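PDB 5A1Q: AF1502 from Archaeoglobus fulgidus, which is of unknown function but forms a small four-helix STAC domain, a type associated with transmembrane solute transport and two-component signalling. Local coordinates for residues Lys15-Pro20 with Glu64-Lys69; Glu45-Leu50 with Glu58-Val63. All coordinates share one frame; numbering follows the deposited sequence.

How the contacts relate
Contacts 1 and 2 both use helix 57-70, which lies between helix 7-18 and helix 43-51 and meets each of them with a different chemistry. Contact 1 is at the surface: E17 and R66 pair their charges there across two backbones set well apart. Contact 2 is buried and apolar, with V60 set close against L47 and L50. Their centres are about 8 Å apart, and they touch where the E17 carboxylate carbon CD lies 3.6 Å from I62 CG2 and E64 OE2 comes 3.7 Å from L47 CB. Along the chain, the residues of contact 2 all fall between the two ends that contact 1 brings together.

Contact 1. Residues Lys15-Pro20 with Glu64-Lys69; sequences KKEIGP and EERLEK
A single-oxygen salt bridge at the surface joins E17, near the C-terminal end of helix 7-18, to R66 in the second half of helix 57-70. E17 OE2 lies 2.5 Å from R66 NH1, an unusually close approach of doubtful length, and 3.2 Å from R66 NH2. The oxygen lies obliquely to the guanidinium group, and the two flat groups are turned 76° against each other, which rules out the coplanar pairing in which both carboxylate oxygens face two N-H groups. E17 OE1 is directed away from the arginine. The side chains come from opposite directions: R66 reaches over with its chain extended from CG to NE, while E17 folds at chi2 (-61°). That reach is needed, because E17 CA and R66 CA are 11.2 Å apart. In the four-helix STAC domain, the bridge ties the first helix to the last, joining residues 49 apart in sequence. The aliphatic part of K16 lies loosely alongside, its CG 4.3 Å from R66 NH1, and its ammonium group leads away, with NZ 6.9 Å from that like-charged nitrogen. E17 also packs on Y59, I62 and V63, so its carboxylate lies beside apolar atoms of the same helix that carries R66.

Contact 2. Residues Glu45-Leu50 with Glu58-Val63; sequences EILSVL and EYVEIV
With chi1 at 175°, V60 sets CG1 opposite its own backbone N and CG2 opposite its carbonyl carbon, and this splits the two methyls between L47 and L50, three residues apart on helix 43-51. CG1 goes to L47, 4.0 Å from its CD2 and 3.6 Å from its carbonyl O, the two side chains meeting at a slant. CG2 goes to L50, 3.9 Å from its CB. The helices come close here, L50 CA and V60 CA being 6.7 Å apart, and both V60 methyls lie in the interface. Contact 2 is part of the interior of the helical domain, where helix 43-51 meets helix 57-70 across a short connection. V63, one turn on, also points that way, but its CG1 stays 4.5 Å from L47 CD1, and it packs on E13 of helix 7-18. The other side of helix 43-51 meets M52 of the second subunit through V49. Cutting V60 back to an alanine would probably open a gap between the two helices, leaving L47 CD2 and L50 CB without the methyls that touch them. With no hydrogen bond between the segments, the contact rests on non-directional packing that probably depends on shape rather than on any one bond.

Contact 1. Residues Lys15-Pro20 with Glu64-Lys69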
ATOM      1  N   LYS A  15      -2.683   8.597  14.360  1.00 21.43           N
ATOM      2  CA  LYS A  15      -2.092   9.878  14.693  1.00 26.81           C
ATOM      3  C   LYS A  15      -1.526   9.864  16.096  1.00 25.36           C
ATOM      4  O   LYS A  15      -0.499  10.517  16.318  1.00 24.79           O
ATOM      5  CB  LYS A  15      -3.094  10.994  14.608  1.00 24.82           C
ATOM      6  CG  LYS A  15      -3.453  11.399  13.220  1.00 25.85           C
ATOM      7  CD  LYS A  15      -4.519  12.482  13.319  1.00 37.63           C
ATOM      8  CE  LYS A  15      -4.467  13.375  12.126  1.00 42.18           C
ATOM      9  NZ  LYS A  15      -5.628  14.309  12.220  1.00 68.19           N
ATOM     10  N   LYS A  16      -2.165   9.111  17.014  1.00 25.41           N
ATOM     11  CA  LYS A  16      -1.623   8.965  18.367  1.00 32.46           C
ATOM     12  C   LYS A  16      -0.175   8.451  18.330  1.00 26.46           C
ATOM     13  O   LYS A  16       0.652   8.858  19.170  1.00 30.48           O
ATOM     14  CB  LYS A  16      -2.518   8.031  19.195  1.00 30.86           C
ATOM     15  CG  LYS A  16      -2.447   8.187  20.700  1.00 56.68           C
ATOM     16  CD  LYS A  16      -3.834   8.091  21.311  1.00 69.20           C
ATOM     17  CE  LYS A  16      -4.622   9.382  21.103  1.00 80.07           C
ATOM     18  NZ  LYS A  16      -6.085   9.207  21.311  1.00 67.36           N
ATOM     19  N   GLU A  17       0.123   7.516  17.432  1.00 25.09           N
ATOM     20  CA  GLU A  17       1.463   6.915  17.323  1.00 26.15           C
ATOM     21  C   GLU A  17       2.457   7.681  16.400  1.00 27.33           C
ATOM     22  O   GLU A  17       3.637   7.859  16.749  1.00 29.07           O
ATOM     23  CB  GLU A  17       1.325   5.456  16.852  1.00 28.26           C
ATOM     24  CG  GLU A  17       0.658   4.535  17.857  1.00 33.93           C
ATOM     25  CD  GLU A  17       1.444   4.472  19.142  1.00 46.57           C
ATOM     26  OE1 GLU A  17       2.676   4.317  19.068  1.00 38.15           O
ATOM     27  OE2 GLU A  17       0.839   4.645  20.207  1.00 54.30           O
ATOM     28  N   ILE A  18       1.959   8.187  15.276  1.00 22.90           N
ATOM     29  CA  ILE A  18       2.742   8.612  14.098  1.00 22.44           C
ATOM     30  C   ILE A  18       2.702  10.162  13.890  1.00 25.06           C
ATOM     31  O   ILE A  18       3.525  10.741  13.146  1.00 27.01           O
ATOM     32  CB  ILE A  18       2.236   7.850  12.835  1.00 27.90           C
ATOM     33  CG1 ILE A  18       2.680   6.336  12.884  1.00 26.85           C
ATOM     34  CG2 ILE A  18       2.675   8.462  11.539  1.00 45.09           C
ATOM     35  CD1 ILE A  18       1.764   5.433  12.040  1.00 28.01           C
ATOM     36  N   GLY A  19       1.742  10.848  14.484  1.00 21.89           N
ATOM     37  CA  GLY A  19       1.559  12.288  14.287  1.00 22.12           C
ATOM     38  C   GLY A  19       0.705  12.615  13.100  1.00 20.67           C
ATOM     39  O   GLY A  19       0.165  11.722  12.402  1.00 21.31           O
ATOM     40  N   PRO A  20       0.597  13.924  12.794  1.00 21.86           N
ATOM     41  CA  PRO A  20      -0.306  14.386  11.732  1.00 20.94           C
ATOM     42  C   PRO A  20      -0.142  13.723  10.346  1.00 22.79           C
ATOM     43  O   PRO A  20      -1.103  13.578   9.577  1.00 23.11           O
ATOM     44  CB  PRO A  20      -0.025  15.909  11.712  1.00 24.53           C
ATOM     45  CG  PRO A  20       0.452  16.240  13.031  1.00 27.57           C
ATOM     46  CD  PRO A  20       1.148  15.036  13.576  1.00 22.80           C
ATOM     47  N   GLU A  64      -2.539  -1.900  15.806  1.00 26.65           N
ATOM     48  CA  GLU A  64      -3.217  -3.216  15.681  1.00 32.74           C
ATOM     49  C   GLU A  64      -3.495  -3.858  17.022  1.00 31.06           C
ATOM     50  O   GLU A  64      -4.583  -4.365  17.309  1.00 33.48           O
ATOM     51  CB  GLU A  64      -2.388  -4.177  14.855  1.00 34.60           C
ATOM     52  CG  GLU A  64      -2.301  -3.768  13.398  1.00 44.46           C
ATOM     53  CD  GLU A  64      -2.212  -4.945  12.446  1.00 55.90           C
ATOM     54  OE1 GLU A  64      -2.822  -5.996  12.721  1.00 77.36           O
ATOM     55  OE2 GLU A  64      -1.554  -4.799  11.394  1.00 53.86           O
ATOM     56  N   GLU A  65      -2.484  -3.842  17.891  1.00 30.83           N
ATOM     57  CA  GLU A  65      -2.606  -4.410  19.187  1.00 29.98           C
ATOM     58  C   GLU A  65      -3.712  -3.769  20.044  1.00 31.11           C
ATOM     59  O   GLU A  65      -4.480  -4.473  20.683  1.00 34.54           O
ATOM     60  CB  GLU A  65      -1.231  -4.314  19.917  1.00 31.77           C
ATOM     61  CG  GLU A  65      -0.287  -5.450  19.511  1.00 32.04           C
ATOM     62  CD  GLU A  65       1.183  -5.183  19.875  1.00 47.37           C
ATOM     63  OE1 GLU A  65       1.448  -4.138  20.511  1.00 37.27           O
ATOM     64  OE2 GLU A  65       2.060  -5.991  19.465  1.00 45.58           O
ATOM     65  N   ARG A  66      -3.791  -2.443  19.962  1.00 29.22           N
ATOM     66  CA  ARG A  66      -4.801  -1.669  20.707  1.00 32.31           C
ATOM     67  C   ARG A  66      -6.197  -1.956  20.188  1.00 31.38           C
ATOM     68  O   ARG A  66      -7.155  -2.022  20.984  1.00 37.50           O
ATOM     69  CB  ARG A  66      -4.537  -0.162  20.567  1.00 34.31           C
ATOM     70  CG  ARG A  66      -3.488   0.309  21.576  1.00 50.64           C
ATOM     71  CD  ARG A  66      -2.882   1.661  21.244  1.00 55.71           C
ATOM     72  NE  ARG A  66      -1.751   1.975  22.148  1.00 61.85           N
ATOM     73  CZ  ARG A  66      -1.070   3.128  22.145  1.00110.27           C
ATOM     74  NH1 ARG A  66      -1.397   4.106  21.285  1.00 53.28           N
ATOM     75  NH2 ARG A  66      -0.055   3.313  23.004  1.00 59.96           N
ATOM     76  N   LEU A  67      -6.319  -2.152  18.887  1.00 30.16           N
ATOM     77  CA  LEU A  67      -7.639  -2.497  18.318  1.00 32.61           C
ATOM     78  C   LEU A  67      -8.056  -3.881  18.712  1.00 44.39           C
ATOM     79  O   LEU A  67      -9.211  -4.072  19.068  1.00 43.35           O
ATOM     80  CB  LEU A  67      -7.664  -2.300  16.811  1.00 31.81           C
ATOM     81  CG  LEU A  67      -7.514  -0.863  16.329  1.00 28.92           C
ATOM     82  CD1 LEU A  67      -7.506  -0.800  14.810  1.00 34.18           C
ATOM     83  CD2 LEU A  67      -8.615   0.009  16.904  1.00 39.97           C
ATOM     84  N   GLU A  68      -7.117  -4.840  18.708  1.00 40.46           N
ATOM     85  CA  GLU A  68      -7.390  -6.200  19.178  1.00 44.97           C
ATOM     86  C   GLU A  68      -7.869  -6.245  20.613  1.00 43.96           C
ATOM     87  O   GLU A  68      -8.780  -7.007  20.971  1.00 49.32           O
ATOM     88  CB  GLU A  68      -6.138  -7.085  19.036  1.00 52.21           C
ATOM     89  CG  GLU A  68      -5.830  -7.524  17.610  1.00 72.58           C
ATOM     90  CD  GLU A  68      -6.683  -8.697  17.126  1.00 84.66           C
ATOM     91  OE1 GLU A  68      -7.457  -9.267  17.932  1.00 78.38           O
ATOM     92  OE2 GLU A  68      -6.578  -9.054  15.926  1.00 63.54           O
ATOM     93  N   LYS A  69      -7.252  -5.437  21.473  1.00 42.51           N
ATOM     94  CA  LYS A  69      -7.610  -5.393  22.890  1.00 49.37           C
ATOM     95  C   LYS A  69      -9.038  -4.899  23.133  1.00 47.14           C
ATOM     96  O   LYS A  69      -9.765  -5.436  24.017  1.00 46.05           O
ATOM     97  CB  LYS A  69      -6.573  -4.558  23.701  1.00 45.71           C
ATOM     98  CG  LYS A  69      -5.706  -5.405  24.639  1.00 77.38           C
ATOM     99  CD  LYS A  69      -5.020  -6.581  23.931  1.00 71.80           C
ATOM    100  CE  LYS A  69      -3.748  -6.146  23.216  1.00 71.50           C
ATOM    101  NZ  LYS A  69      -3.462  -6.965  22.004  1.00 55.55           N
TER

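Contact 2. Residues Glu45-Leu50 with Glu58-Val63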
ATOM      1  N   GLU A  45      -6.614  -5.130   6.451  1.00 21.56           N
ATOM      2  CA  GLU A  45      -5.855  -5.064   5.167  1.00 25.28           C
ATOM      3  C   GLU A  45      -5.170  -3.739   4.965  1.00 22.19           C
ATOM      4  O   GLU A  45      -4.001  -3.669   4.537  1.00 23.40           O
ATOM      5  CB  GLU A  45      -6.743  -5.389   4.016  1.00 23.76           C
ATOM      6  CG  GLU A  45      -5.911  -5.476   2.764  1.00 29.73           C
ATOM      7  CD  GLU A  45      -6.556  -6.319   1.703  1.00 54.78           C
ATOM      8  OE1 GLU A  45      -6.970  -7.469   1.993  1.00 98.51           O
ATOM      9  OE2 GLU A  45      -6.647  -5.808   0.574  1.00 50.78           O
ATOM     10  N   ILE A  46      -5.867  -2.646   5.240  1.00 20.78           N
ATOM     11  CA  ILE A  46      -5.222  -1.353   5.253  1.00 20.25           C
ATOM     12  C   ILE A  46      -3.987  -1.246   6.169  1.00 21.20           C
ATOM     13  O   ILE A  46      -2.867  -0.837   5.771  1.00 21.13           O
ATOM     14  CB  ILE A  46      -6.231  -0.215   5.555  1.00 21.18           C
ATOM     15  CG1 ILE A  46      -7.399  -0.217   4.532  1.00 21.75           C
ATOM     16  CG2 ILE A  46      -5.471   1.124   5.761  1.00 20.89           C
ATOM     17  CD1 ILE A  46      -8.531   0.698   4.989  1.00 22.00           C
ATOM     18  N   LEU A  47      -4.124  -1.699   7.401  1.00 18.74           N
ATOM     19  CA  LEU A  47      -3.002  -1.754   8.286  1.00 19.22           C
ATOM     20  C   LEU A  47      -1.905  -2.698   7.822  1.00 22.03           C
ATOM     21  O   LEU A  47      -0.709  -2.407   8.094  1.00 23.99           O
ATOM     22  CB  LEU A  47      -3.459  -2.144   9.729  1.00 24.90           C
ATOM     23  CG  LEU A  47      -4.345  -1.102  10.345  1.00 26.26           C
ATOM     24  CD1 LEU A  47      -4.889  -1.628  11.662  1.00 30.59           C
ATOM     25  CD2 LEU A  47      -3.615   0.214  10.555  1.00 34.93           C
ATOM     26  N   SER A  48      -2.244  -3.803   7.170  1.00 21.43           N
ATOM     27  CA  SER A  48      -1.223  -4.707   6.669  1.00 22.93           C
ATOM     28  C   SER A  48      -0.269  -3.961   5.675  1.00 24.06           C
ATOM     29  O   SER A  48       0.950  -4.207   5.662  1.00 23.14           O
ATOM     30  CB  SER A  48      -1.811  -5.983   6.050  1.00 30.24           C
ATOM     31  OG  SER A  48      -2.428  -5.753   4.760  1.00 37.14           O
ATOM     32  N   VAL A  49      -0.803  -3.125   4.816  1.00 21.07           N
ATOM     33  CA  VAL A  49       0.039  -2.293   3.922  1.00 20.63           C
ATOM     34  C   VAL A  49       0.984  -1.385   4.699  1.00 17.27           C
ATOM     35  O   VAL A  49       2.167  -1.377   4.486  1.00 20.65           O
ATOM     36  CB  VAL A  49      -0.794  -1.489   2.886  1.00 18.72           C
ATOM     37  CG1 VAL A  49       0.036  -0.539   2.044  1.00 22.03           C
ATOM     38  CG2 VAL A  49      -1.601  -2.480   2.063  1.00 22.39           C
ATOM     39  N   LEU A  50       0.462  -0.659   5.695  1.00 16.91           N
ATOM     40  CA  LEU A  50       1.244   0.250   6.453  1.00 19.76           C
ATOM     41  C   LEU A  50       2.271  -0.471   7.322  1.00 18.75           C
ATOM     42  O   LEU A  50       3.374   0.096   7.538  1.00 20.71           O
ATOM     43  CB  LEU A  50       0.379   1.167   7.299  1.00 22.22           C
ATOM     44  CG  LEU A  50      -0.531   2.114   6.481  1.00 20.22           C
ATOM     45  CD1 LEU A  50      -1.429   2.929   7.421  1.00 26.57           C
ATOM     46  CD2 LEU A  50       0.282   2.930   5.527  1.00 20.67           C
ATOM     47  N   GLU A  58       6.574  -0.555  13.609  1.00 23.09           N
ATOM     48  CA  GLU A  58       6.340  -0.744  15.052  1.00 24.86           C
ATOM     49  C   GLU A  58       5.106   0.001  15.521  1.00 27.77           C
ATOM     50  O   GLU A  58       4.297  -0.500  16.334  1.00 25.78           O
ATOM     51  CB  GLU A  58       7.556  -0.278  15.851  1.00 30.84           C
ATOM     52  CG  GLU A  58       7.516  -0.823  17.266  1.00 46.95           C
ATOM     53  CD  GLU A  58       8.627  -0.306  18.134  1.00 69.03           C
ATOM     54  OE1 GLU A  58       8.443   0.786  18.721  1.00 98.85           O
ATOM     55  OE2 GLU A  58       9.667  -1.004  18.233  1.00 70.88           O
ATOM     56  N   TYR A  59       4.927   1.193  14.995  1.00 22.90           N
ATOM     57  CA  TYR A  59       3.836   2.053  15.410  1.00 21.49           C
ATOM     58  C   TYR A  59       2.499   1.463  14.938  1.00 23.44           C
ATOM     59  O   TYR A  59       1.497   1.492  15.641  1.00 23.82           O
ATOM     60  CB  TYR A  59       4.044   3.491  14.862  1.00 24.18           C
ATOM     61  CG  TYR A  59       5.373   4.054  15.259  1.00 24.60           C
ATOM     62  CD1 TYR A  59       5.507   4.653  16.506  1.00 39.22           C
ATOM     63  CD2 TYR A  59       6.532   3.874  14.484  1.00 25.75           C
ATOM     64  CE1 TYR A  59       6.724   5.133  16.944  1.00 39.59           C
ATOM     65  CE2 TYR A  59       7.749   4.371  14.913  1.00 32.14           C
ATOM     66  CZ  TYR A  59       7.831   4.986  16.149  1.00 40.10           C
ATOM     67  OH  TYR A  59       9.035   5.475  16.603  1.00 47.65           O
ATOM     68  N   VAL A  60       2.467   0.918  13.710  1.00 21.55           N
ATOM     69  CA  VAL A  60       1.259   0.267  13.189  1.00 23.24           C
ATOM     70  C   VAL A  60       0.935  -1.005  13.995  1.00 25.50           C
ATOM     71  O   VAL A  60      -0.252  -1.288  14.248  1.00 24.18           O
ATOM     72  CB  VAL A  60       1.419  -0.013  11.672  1.00 26.98           C
ATOM     73  CG1 VAL A  60       0.217  -0.804  11.147  1.00 27.29           C
ATOM     74  CG2 VAL A  60       1.657   1.274  10.948  1.00 23.50           C
ATOM     75  N   GLU A  61       1.948  -1.769  14.436  1.00 23.17           N
ATOM     76  CA  GLU A  61       1.796  -2.962  15.245  1.00 26.10           C
ATOM     77  C   GLU A  61       1.093  -2.533  16.547  1.00 23.24           C
ATOM     78  O   GLU A  61       0.174  -3.205  17.037  1.00 25.82           O
ATOM     79  CB  GLU A  61       3.194  -3.636  15.507  1.00 27.75           C
ATOM     80  CG  GLU A  61       3.756  -4.376  14.266  1.00 37.10           C
ATOM     81  CD  GLU A  61       5.199  -4.925  14.269  1.00 72.37           C
ATOM     82  OE1 GLU A  61       6.103  -4.463  15.017  1.00 48.61           O
ATOM     83  OE2 GLU A  61       5.440  -5.843  13.436  1.00 49.57           O
ATOM     84  N   ILE A  62       1.535  -1.411  17.125  1.00 22.46           N
ATOM     85  CA  ILE A  62       0.914  -0.903  18.374  1.00 22.96           C
ATOM     86  C   ILE A  62      -0.605  -0.583  18.135  1.00 23.41           C
ATOM     87  O   ILE A  62      -1.450  -0.985  18.940  1.00 26.37           O
ATOM     88  CB  ILE A  62       1.700   0.305  18.943  1.00 25.44           C
ATOM     89  CG1 ILE A  62       3.041  -0.209  19.459  1.00 25.99           C
ATOM     90  CG2 ILE A  62       0.825   0.991  20.024  1.00 27.74           C
ATOM     91  CD1 ILE A  62       4.012   0.873  19.834  1.00 29.83           C
ATOM     92  N   VAL A  63      -0.915   0.088  17.016  1.00 24.35           N
ATOM     93  CA  VAL A  63      -2.351   0.338  16.702  1.00 23.69           C
ATOM     94  C   VAL A  63      -3.104  -0.947  16.548  1.00 26.86           C
ATOM     95  O   VAL A  63      -4.164  -1.108  17.136  1.00 28.04           O
ATOM     96  CB  VAL A  63      -2.475   1.145  15.400  1.00 27.47           C
ATOM     97  CG1 VAL A  63      -3.945   1.302  14.974  1.00 28.90           C
ATOM     98  CG2 VAL A  63      -1.885   2.520  15.565  1.00 26.17           C
TER